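Local coordinates for protein catalase (Bacillus pumilus, PDB 4QOP) that catalyses the breakdown of hydrogen peroxide to water and oxygen as a tetrameric haem catalase, at residues Thr97-Lys102 with Leu150-Val155; Asn130-Phe135 with Thr179-Asp184. One frame throughout, in Å; residues are numbered along the deposited sequence.

Interaction 1 (Thr97-Lys102 with Leu150-Val155); sequences TVIHPK and LKPDPV. With HQE (benzene-1,4-diol), chain G.
Lys151 reaches across to Ile99 and makes the one direct hydrogen bond between 97-102 and 150-155, its NZ lying 2.8 Å from Ile99 O. The C=O...donor angle is 153° and the amine sits 16° from the carbonyl plane, so it comes from beyond the oxygen, to one side of the C=O line and a little off the plane. A bend at the second torsion of the lysine (chi2 -91°) turns an otherwise extended chain onto this carbonyl. NZ also donates to Val55 O. A water within donating distance of Val98 O and His100 O, though it has more acceptors in reach than protons, is 3.4 Å from Lys151 NZ, a weak bond, and so links the amine only loosely to these carbonyls.

The apolar part centres on Ile99, which meets Leu150 at about a right angle: Ile99 CD1 comes 3.5 Å from Leu150 CB. The other branch, Ile99 CG2, lies 3.7 Å from Lys151 CA and farther from the ring of Pro152. Beyond it, Pro152 CG approaches the His100 ring obliquely, 4.0 Å from His100 ND1, and Phe240 of the second subunit meets the same ring edge-to-face.

Both apolar side chains also touch benzene-1,4-diol: Leu150 CD2 is 3.4 Å from its C4 and Ile99 CG1 3.8 Å from its O3. Asp110 hydrogen-bonds the diol.

Within the catalase fold the contact lies between the loop leaving strand 88-96 and the loop into which helix 143-150 runs out at Lys151, with helix 161-169 packing on Leu150 through Tyr164 and Met168.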
loop_
_atom_site.group_PDB
_atom_site.type_symbol
_atom_site.label_atom_id
_atom_site.label_comp_id
_atom_site.label_asym_id
_atom_site.label_seq_id
_atom_site.Cartn_x
_atom_site.Cartn_y
_atom_site.Cartn_z
ATOM N N THR A 97 20.449 1.310 -16.704
ATOM C CA THR A 97 21.219 0.121 -16.390
ATOM C C THR A 97 20.291 -0.990 -15.909
ATOM O O THR A 97 19.068 -0.873 -16.090
ATOM C CB THR A 97 22.362 0.435 -15.401
ATOM O OG1 THR A 97 21.831 0.886 -14.163
ATOM C CG2 THR A 97 23.270 1.526 -15.960
ATOM N N VAL A 98 20.828 -2.056 -15.299
ATOM C CA VAL A 98 19.987 -3.175 -14.901
ATOM C C VAL A 98 19.993 -3.515 -13.410
ATOM O O VAL A 98 18.919 -3.607 -12.795
ATOM C CB VAL A 98 20.355 -4.454 -15.702
ATOM C CG1 VAL A 98 19.486 -5.646 -15.267
ATOM C CG2 VAL A 98 20.159 -4.243 -17.209
ATOM N N ILE A 99 21.163 -3.820 -12.854
ATOM C CA ILE A 99 21.242 -4.584 -11.623
ATOM C C ILE A 99 21.221 -3.687 -10.370
ATOM O O ILE A 99 20.451 -3.954 -9.436
ATOM C CB ILE A 99 22.434 -5.540 -11.624
ATOM C CG1 ILE A 99 22.195 -6.676 -12.636
ATOM C CG2 ILE A 99 22.685 -6.130 -10.257
ATOM C CD1 ILE A 99 21.046 -7.644 -12.329
ATOM N N HIS A 100 22.013 -2.620 -10.346
ATOM C CA HIS A 100 22.129 -1.845 -9.102
ATOM C C HIS A 100 20.985 -0.867 -8.906
ATOM O O HIS A 100 20.201 -0.623 -9.835
ATOM C CB HIS A 100 23.528 -1.196 -8.993
ATOM C CG HIS A 100 24.609 -2.224 -8.879
ATOM N ND1 HIS A 100 25.091 -2.677 -7.659
ATOM C CD2 HIS A 100 25.196 -2.994 -9.827
ATOM C CE1 HIS A 100 25.998 -3.617 -7.873
ATOM N NE2 HIS A 100 26.069 -3.836 -9.179
ATOM N N PRO A 101 20.844 -0.318 -7.646
ATOM C CA PRO A 101 19.654 0.470 -7.339
ATOM C C PRO A 101 19.676 1.843 -7.962
ATOM O O PRO A 101 20.634 2.211 -8.660
ATOM C CB PRO A 101 19.689 0.552 -5.817
ATOM C CG PRO A 101 20.399 -0.706 -5.383
ATOM C CD PRO A 101 21.498 -0.785 -6.404
ATOM N N LYS A 102 18.613 2.601 -7.671
ATOM C CA LYS A 102 18.525 3.980 -8.024
ATOM C C LYS A 102 19.813 4.568 -7.418
ATOM O O LYS A 102 20.241 4.190 -6.333
ATOM C CB LYS A 102 17.357 4.671 -7.320
ATOM C CG LYS A 102 16.043 4.615 -8.047
ATOM C CD LYS A 102 14.990 5.370 -7.234
ATOM C CE LYS A 102 14.995 6.867 -7.518
ATOM N NZ LYS A 102 15.037 7.181 -8.977
ATOM N N LEU A 150 22.889 -12.123 -9.723
ATOM C CA LEU A 150 23.589 -10.937 -10.197
ATOM C C LEU A 150 23.574 -9.789 -9.176
ATOM O O LEU A 150 24.511 -8.974 -9.099
ATOM C CB LEU A 150 22.967 -10.472 -11.535
ATOM C CG LEU A 150 23.308 -11.303 -12.782
ATOM C CD1 LEU A 150 22.339 -10.995 -13.889
ATOM C CD2 LEU A 150 24.722 -10.984 -13.248
ATOM N N LYS A 151 22.475 -9.692 -8.454
ATOM C CA LYS A 151 22.250 -8.586 -7.525
ATOM C C LYS A 151 23.245 -8.681 -6.382
ATOM O O LYS A 151 23.757 -9.746 -6.081
ATOM C CB LYS A 151 20.843 -8.632 -6.939
ATOM C CG LYS A 151 19.722 -8.194 -7.884
ATOM C CD LYS A 151 19.453 -6.733 -7.750
ATOM C CE LYS A 151 18.421 -6.259 -8.740
ATOM N NZ LYS A 151 17.987 -4.865 -8.403
ATOM N N PRO A 152 23.443 -7.566 -5.650
ATOM C CA PRO A 152 24.206 -7.682 -4.441
ATOM C C PRO A 152 23.795 -8.876 -3.604
ATOM O O PRO A 152 22.623 -9.148 -3.434
ATOM C CB PRO A 152 23.972 -6.323 -3.759
ATOM C CG PRO A 152 23.827 -5.359 -4.911
ATOM C CD PRO A 152 23.079 -6.170 -5.964
ATOM N N ASP A 153 24.783 -9.579 -3.071
ATOM C CA ASP A 153 24.595 -10.651 -2.121
ATOM C C ASP A 153 23.613 -10.264 -1.024
ATOM O O ASP A 153 23.712 -9.165 -0.466
ATOM C CB ASP A 153 25.996 -11.004 -1.527
ATOM C CG ASP A 153 25.977 -12.116 -0.506
ATOM O OD1 ASP A 153 25.430 -11.935 0.593
ATOM O OD2 ASP A 153 26.603 -13.177 -0.735
ATOM N N PRO A 154 22.697 -11.177 -0.679
ATOM C CA PRO A 154 21.646 -10.842 0.287
ATOM C C PRO A 154 22.112 -10.658 1.729
ATOM O O PRO A 154 21.350 -10.159 2.554
ATOM C CB PRO A 154 20.688 -12.039 0.209
ATOM C CG PRO A 154 21.573 -13.180 -0.216
ATOM C CD PRO A 154 22.516 -12.532 -1.202
ATOM N N VAL A 155 23.341 -11.043 2.027
ATOM C CA VAL A 155 23.957 -10.783 3.339
ATOM C C VAL A 155 24.812 -9.480 3.313
ATOM O O VAL A 155 24.747 -8.671 4.214
ATOM C CB VAL A 155 24.801 -11.985 3.818
ATOM C CG1 VAL A 155 25.266 -11.785 5.265
ATOM C CG2 VAL A 155 24.001 -13.263 3.697
HETATM C C1 HQE G . 27.665 -7.536 -14.699
HETATM C C2 HQE G . 26.390 -7.050 -14.959
HETATM C C3 HQE G . 25.453 -7.854 -15.550
HETATM O O3 HQE G . 24.203 -7.397 -15.838
HETATM C C4 HQE G . 25.772 -9.163 -15.866
HETATM C C5 HQE G . 27.036 -9.667 -15.595
HETATM C C6 HQE G . 27.986 -8.841 -15.010
HETATM O O6 HQE G . 29.227 -9.328 -14.748
HETATM O O HOH W 1 17.884 -2.246 -10.577
#

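Interaction 2 (Asn130-Phe135 with Thr179-Asp184). With HEM (protoporphyrin IX containing Fe), chain E; HQE (benzene-1,4-diol), chain G.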
loop_
_atom_site.group_PDB
_atom_site.type_symbol
_atom_site.label_atom_id
_atom_site.label_comp_id
_atom_site.label_asym_id
_atom_site.label_seq_id
_atom_site.Cartn_x
_atom_site.Cartn_y
_atom_site.Cartn_z
ATOM N N ASN A 130 16.691 -3.827 -25.009
ATOM C CA ASN A 130 17.982 -3.554 -24.440
ATOM C C ASN A 130 18.977 -3.164 -25.555
ATOM O O ASN A 130 18.721 -3.400 -26.704
ATOM C CB ASN A 130 18.530 -4.822 -23.766
ATOM C CG ASN A 130 18.096 -4.989 -22.311
ATOM O OD1 ASN A 130 17.660 -4.040 -21.649
ATOM N ND2 ASN A 130 18.316 -6.178 -21.783
ATOM N N ASN A 131 20.127 -2.610 -25.236
ATOM C CA ASN A 131 21.157 -2.400 -26.281
ATOM C C ASN A 131 21.598 -3.694 -26.949
ATOM O O ASN A 131 21.524 -3.826 -28.189
ATOM C CB ASN A 131 22.343 -1.530 -25.762
ATOM C CG ASN A 131 23.137 -2.197 -24.673
ATOM O OD1 ASN A 131 22.602 -3.000 -23.907
ATOM N ND2 ASN A 131 24.424 -1.901 -24.620
ATOM N N LEU A 132 21.960 -4.699 -26.141
ATOM C CA LEU A 132 22.453 -5.994 -26.653
ATOM C C LEU A 132 21.319 -6.888 -27.203
ATOM O O LEU A 132 20.207 -6.874 -26.692
ATOM C CB LEU A 132 23.216 -6.760 -25.558
ATOM C CG LEU A 132 24.352 -6.027 -24.826
ATOM C CD1 LEU A 132 24.931 -6.941 -23.759
ATOM C CD2 LEU A 132 25.438 -5.597 -25.782
ATOM N N PRO A 133 21.587 -7.642 -28.287
ATOM C CA PRO A 133 20.476 -8.187 -29.096
ATOM C C PRO A 133 19.982 -9.593 -28.668
ATOM O O PRO A 133 18.978 -10.089 -29.233
ATOM C CB PRO A 133 21.086 -8.229 -30.529
ATOM C CG PRO A 133 22.495 -8.493 -30.265
ATOM C CD PRO A 133 22.859 -7.715 -29.019
ATOM N N ILE A 134 20.595 -10.151 -27.625
ATOM C CA ILE A 134 20.221 -11.478 -27.088
ATOM C C ILE A 134 20.090 -11.436 -25.578
ATOM O O ILE A 134 20.274 -10.383 -24.961
ATOM C CB ILE A 134 21.264 -12.503 -27.479
ATOM C CG1 ILE A 134 22.677 -11.966 -27.115
ATOM C CG2 ILE A 134 21.231 -12.744 -28.981
ATOM C CD1 ILE A 134 23.722 -13.038 -27.057
ATOM N N PHE A 135 19.790 -12.557 -24.950
ATOM C CA PHE A 135 19.699 -12.564 -23.473
ATOM C C PHE A 135 20.380 -13.798 -22.863
ATOM O O PHE A 135 20.787 -14.693 -23.582
ATOM C CB PHE A 135 18.248 -12.505 -23.013
ATOM C CG PHE A 135 18.048 -11.812 -21.666
ATOM C CD1 PHE A 135 18.367 -10.488 -21.519
ATOM C CD2 PHE A 135 17.473 -12.475 -20.604
ATOM C CE1 PHE A 135 18.175 -9.836 -20.315
ATOM C CE2 PHE A 135 17.234 -11.834 -19.399
ATOM C CZ PHE A 135 17.602 -10.519 -19.251
ATOM N N THR A 179 29.588 -13.391 -24.024
ATOM C CA THR A 179 30.527 -13.037 -25.063
ATOM C C THR A 179 30.301 -11.600 -25.645
ATOM O O THR A 179 31.243 -10.985 -26.152
ATOM C CB THR A 179 30.481 -14.158 -26.133
ATOM O OG1 THR A 179 30.758 -15.403 -25.473
ATOM C CG2 THR A 179 31.517 -13.915 -27.217
ATOM N N TRP A 180 29.063 -11.100 -25.592
ATOM C CA TRP A 180 28.801 -9.711 -25.912
ATOM C C TRP A 180 29.080 -8.809 -24.698
ATOM O O TRP A 180 29.742 -7.785 -24.818
ATOM C CB TRP A 180 27.353 -9.486 -26.343
ATOM C CG TRP A 180 26.944 -9.977 -27.676
ATOM C CD1 TRP A 180 26.729 -11.252 -28.025
ATOM C CD2 TRP A 180 26.595 -9.175 -28.815
ATOM N NE1 TRP A 180 26.297 -11.319 -29.327
ATOM C CE2 TRP A 180 26.225 -10.055 -29.839
ATOM C CE3 TRP A 180 26.623 -7.794 -29.077
ATOM C CZ2 TRP A 180 25.878 -9.623 -31.114
ATOM C CZ3 TRP A 180 26.258 -7.359 -30.321
ATOM C CH2 TRP A 180 25.900 -8.276 -31.342
ATOM N N LEU A 181 28.587 -9.223 -23.540
ATOM C CA LEU A 181 28.577 -8.380 -22.356
ATOM C C LEU A 181 29.987 -8.074 -21.874
ATOM O O LEU A 181 30.215 -7.005 -21.276
ATOM C CB LEU A 181 27.753 -9.043 -21.225
ATOM C CG LEU A 181 27.655 -8.286 -19.908
ATOM C CD1 LEU A 181 26.910 -6.978 -20.082
ATOM C CD2 LEU A 181 26.956 -9.140 -18.879
ATOM N N PHE A 182 30.924 -9.016 -22.072
ATOM C CA PHE A 182 32.313 -8.798 -21.606
ATOM C C PHE A 182 33.235 -8.278 -22.671
ATOM O O PHE A 182 34.439 -8.124 -22.419
ATOM C CB PHE A 182 32.874 -10.053 -20.902
ATOM C CG PHE A 182 32.404 -10.187 -19.477
ATOM C CD1 PHE A 182 31.228 -10.839 -19.190
ATOM C CD2 PHE A 182 33.136 -9.647 -18.446
ATOM C CE1 PHE A 182 30.786 -10.959 -17.886
ATOM C CE2 PHE A 182 32.711 -9.743 -17.141
ATOM C CZ PHE A 182 31.534 -10.420 -16.851
ATOM N N SER A 183 32.708 -7.979 -23.865
ATOM C CA SER A 183 33.361 -7.016 -24.759
ATOM C C SER A 183 33.255 -5.660 -24.104
ATOM O O SER A 183 32.615 -5.514 -23.069
ATOM C CB SER A 183 32.718 -7.030 -26.157
ATOM O OG SER A 183 31.513 -6.300 -26.219
ATOM N N ASP A 184 33.876 -4.647 -24.668
ATOM C CA ASP A 184 33.689 -3.331 -24.097
ATOM C C ASP A 184 32.252 -2.777 -24.323
ATOM O O ASP A 184 31.916 -1.752 -23.751
ATOM C CB ASP A 184 34.719 -2.315 -24.583
ATOM C CG ASP A 184 36.161 -2.622 -24.082
ATOM O OD1 ASP A 184 36.387 -3.235 -23.031
ATOM O OD2 ASP A 184 37.093 -2.224 -24.806
HETATM C CHA HEM E . 12.158 -3.623 -16.557
HETATM C CHB HEM E . 11.020 -8.289 -15.743
HETATM C CHC HEM E . 13.629 -9.596 -19.693
HETATM C CHD HEM E . 14.237 -4.847 -20.749
HETATM C C1A HEM E . 11.660 -4.782 -16.003
HETATM C C2A HEM E . 10.844 -4.780 -14.826
HETATM C C3A HEM E . 10.511 -6.083 -14.603
HETATM C C4A HEM E . 11.106 -6.904 -15.630
HETATM C CMA HEM E . 9.654 -6.583 -13.464
HETATM C CAA HEM E . 10.423 -3.561 -14.014
HETATM C CBA HEM E . 9.235 -2.855 -14.728
HETATM C CGA HEM E . 8.600 -1.679 -14.009
HETATM O O1A HEM E . 8.053 -0.758 -14.690
HETATM O O2A HEM E . 8.579 -1.616 -12.739
HETATM C C1B HEM E . 11.658 -9.030 -16.772
HETATM C C2B HEM E . 11.584 -10.458 -16.880
HETATM C C3B HEM E . 12.333 -10.837 -17.952
HETATM C C4B HEM E . 12.843 -9.594 -18.552
HETATM C CMB HEM E . 10.865 -11.407 -15.964
HETATM C CAB HEM E . 12.491 -12.190 -18.517
HETATM C CBB HEM E . 11.678 -13.152 -18.109
HETATM C C1C HEM E . 14.000 -8.406 -20.311
HETATM C C2C HEM E . 14.440 -8.309 -21.627
HETATM C C3C HEM E . 14.632 -6.970 -21.915
HETATM C C4C HEM E . 14.239 -6.221 -20.793
HETATM C CMC HEM E . 14.667 -9.484 -22.522
HETATM C CAC HEM E . 15.006 -6.398 -23.187
HETATM C CBC HEM E . 14.892 -7.190 -24.241
HETATM C C1D HEM E . 13.700 -4.163 -19.662
HETATM C C2D HEM E . 13.753 -2.690 -19.585
HETATM C C3D HEM E . 13.168 -2.352 -18.419
HETATM C C4D HEM E . 12.782 -3.623 -17.791
HETATM C CMD HEM E . 14.312 -1.744 -20.619
HETATM C CAD HEM E . 12.984 -0.948 -17.896
HETATM C CBD HEM E . 11.758 -0.277 -18.527
HETATM C CGD HEM E . 11.672 1.115 -17.923
HETATM O O1D HEM E . 10.815 1.411 -17.024
HETATM O O2D HEM E . 12.507 1.964 -18.298
HETATM N NA HEM E . 11.793 -6.086 -16.494
HETATM N NB HEM E . 12.411 -8.567 -17.788
HETATM N NC HEM E . 13.829 -7.141 -19.851
HETATM N ND HEM E . 13.108 -4.693 -18.579
HETATM FE FE HEM E . 12.801 -6.520 -18.166
HETATM C C1 HQE G . 27.665 -7.536 -14.699
HETATM C C2 HQE G . 26.390 -7.050 -14.959
HETATM C C3 HQE G . 25.453 -7.854 -15.550
HETATM O O3 HQE G . 24.203 -7.397 -15.838
HETATM C C4 HQE G . 25.772 -9.163 -15.866
HETATM C C5 HQE G . 27.036 -9.667 -15.595
HETATM C C6 HQE G . 27.986 -8.841 -15.010
HETATM O O6 HQE G . 29.227 -9.328 -14.748
#
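Pro133 lies over one face of the Trp180 indole. Its CD is 3.7 Å from the centroid of the six-membered ring and only 12° off the ring normal, which defines a CH-pi contact, and Pro133 CG reaches 3.6 Å from Trp180 CH2. Ile134 lies over the face with CG1, the two side chains crossing at about a right angle, and Ile134 CD1 is 3.6 Å from Trp180 CD1. The first torsion of Ile134 (chi1 50°) sets CG1 between the backbone N and the carbonyl carbon, and the extended second torsion then carries CD1 out to the indole. Leu132 slides past the tryptophan in the opposite direction: Leu132 CD2 approaches Trp180 CE3 obliquely, while Leu132 CD1 meets Leu181 CD1 at 4.2 Å, the two leucines crossing at about a right angle.

These side chains join the haem-side loop after strand 123-130 of the catalase barrel to the last turn of helix 175-181. On the haem side, Phe135 turns a ring face to the porphyrin methyl, HEM CMC, 4.0 Å from Phe135 CD1. On the helix side, Leu181 CD2 lies 3.2 Å from C4 of benzene-1,4-diol, so the leucine touches both Leu132 and the ligand.

At the helix end Trp180 O accepts from both Ser183 N and Ser183 OG; the hydroxyl lies in the carbonyl plane, 2.7 Å from Trp180 O, with a C=O...donor angle of 150°. Two donors thus grip one buried carbonyl where the helix gives way to a turn. Trp180 also makes a cation-pi contact with Lys428 of helix 423-431, and Phe182 packs against Leu440 and Leu444 of helix 434-448.

In the fold
Both interactions are largely buried and lie within the same catalase domain, their centres about 18 Å apart and their nearest atoms about 5 Å apart. They do not touch each other directly, but benzene-1,4-diol touches both, through Ile99 and Leu150 in interaction 1 and through Leu181 and Phe182 in interaction 2. Helix 143-150 runs near both: its last residue, Leu150, belongs to interaction 1, and Phe143 and Met146 touch Phe135 of segment 130-135. Interaction 1, with partly exposed Lys151 and Pro152 and reached by two other subunits, mixes a lysine-carbonyl bond with packing. All five touching residues of interaction 2 are buried, no other chain touches its segments, and its cross-segment contacts are apolar and CH-pi.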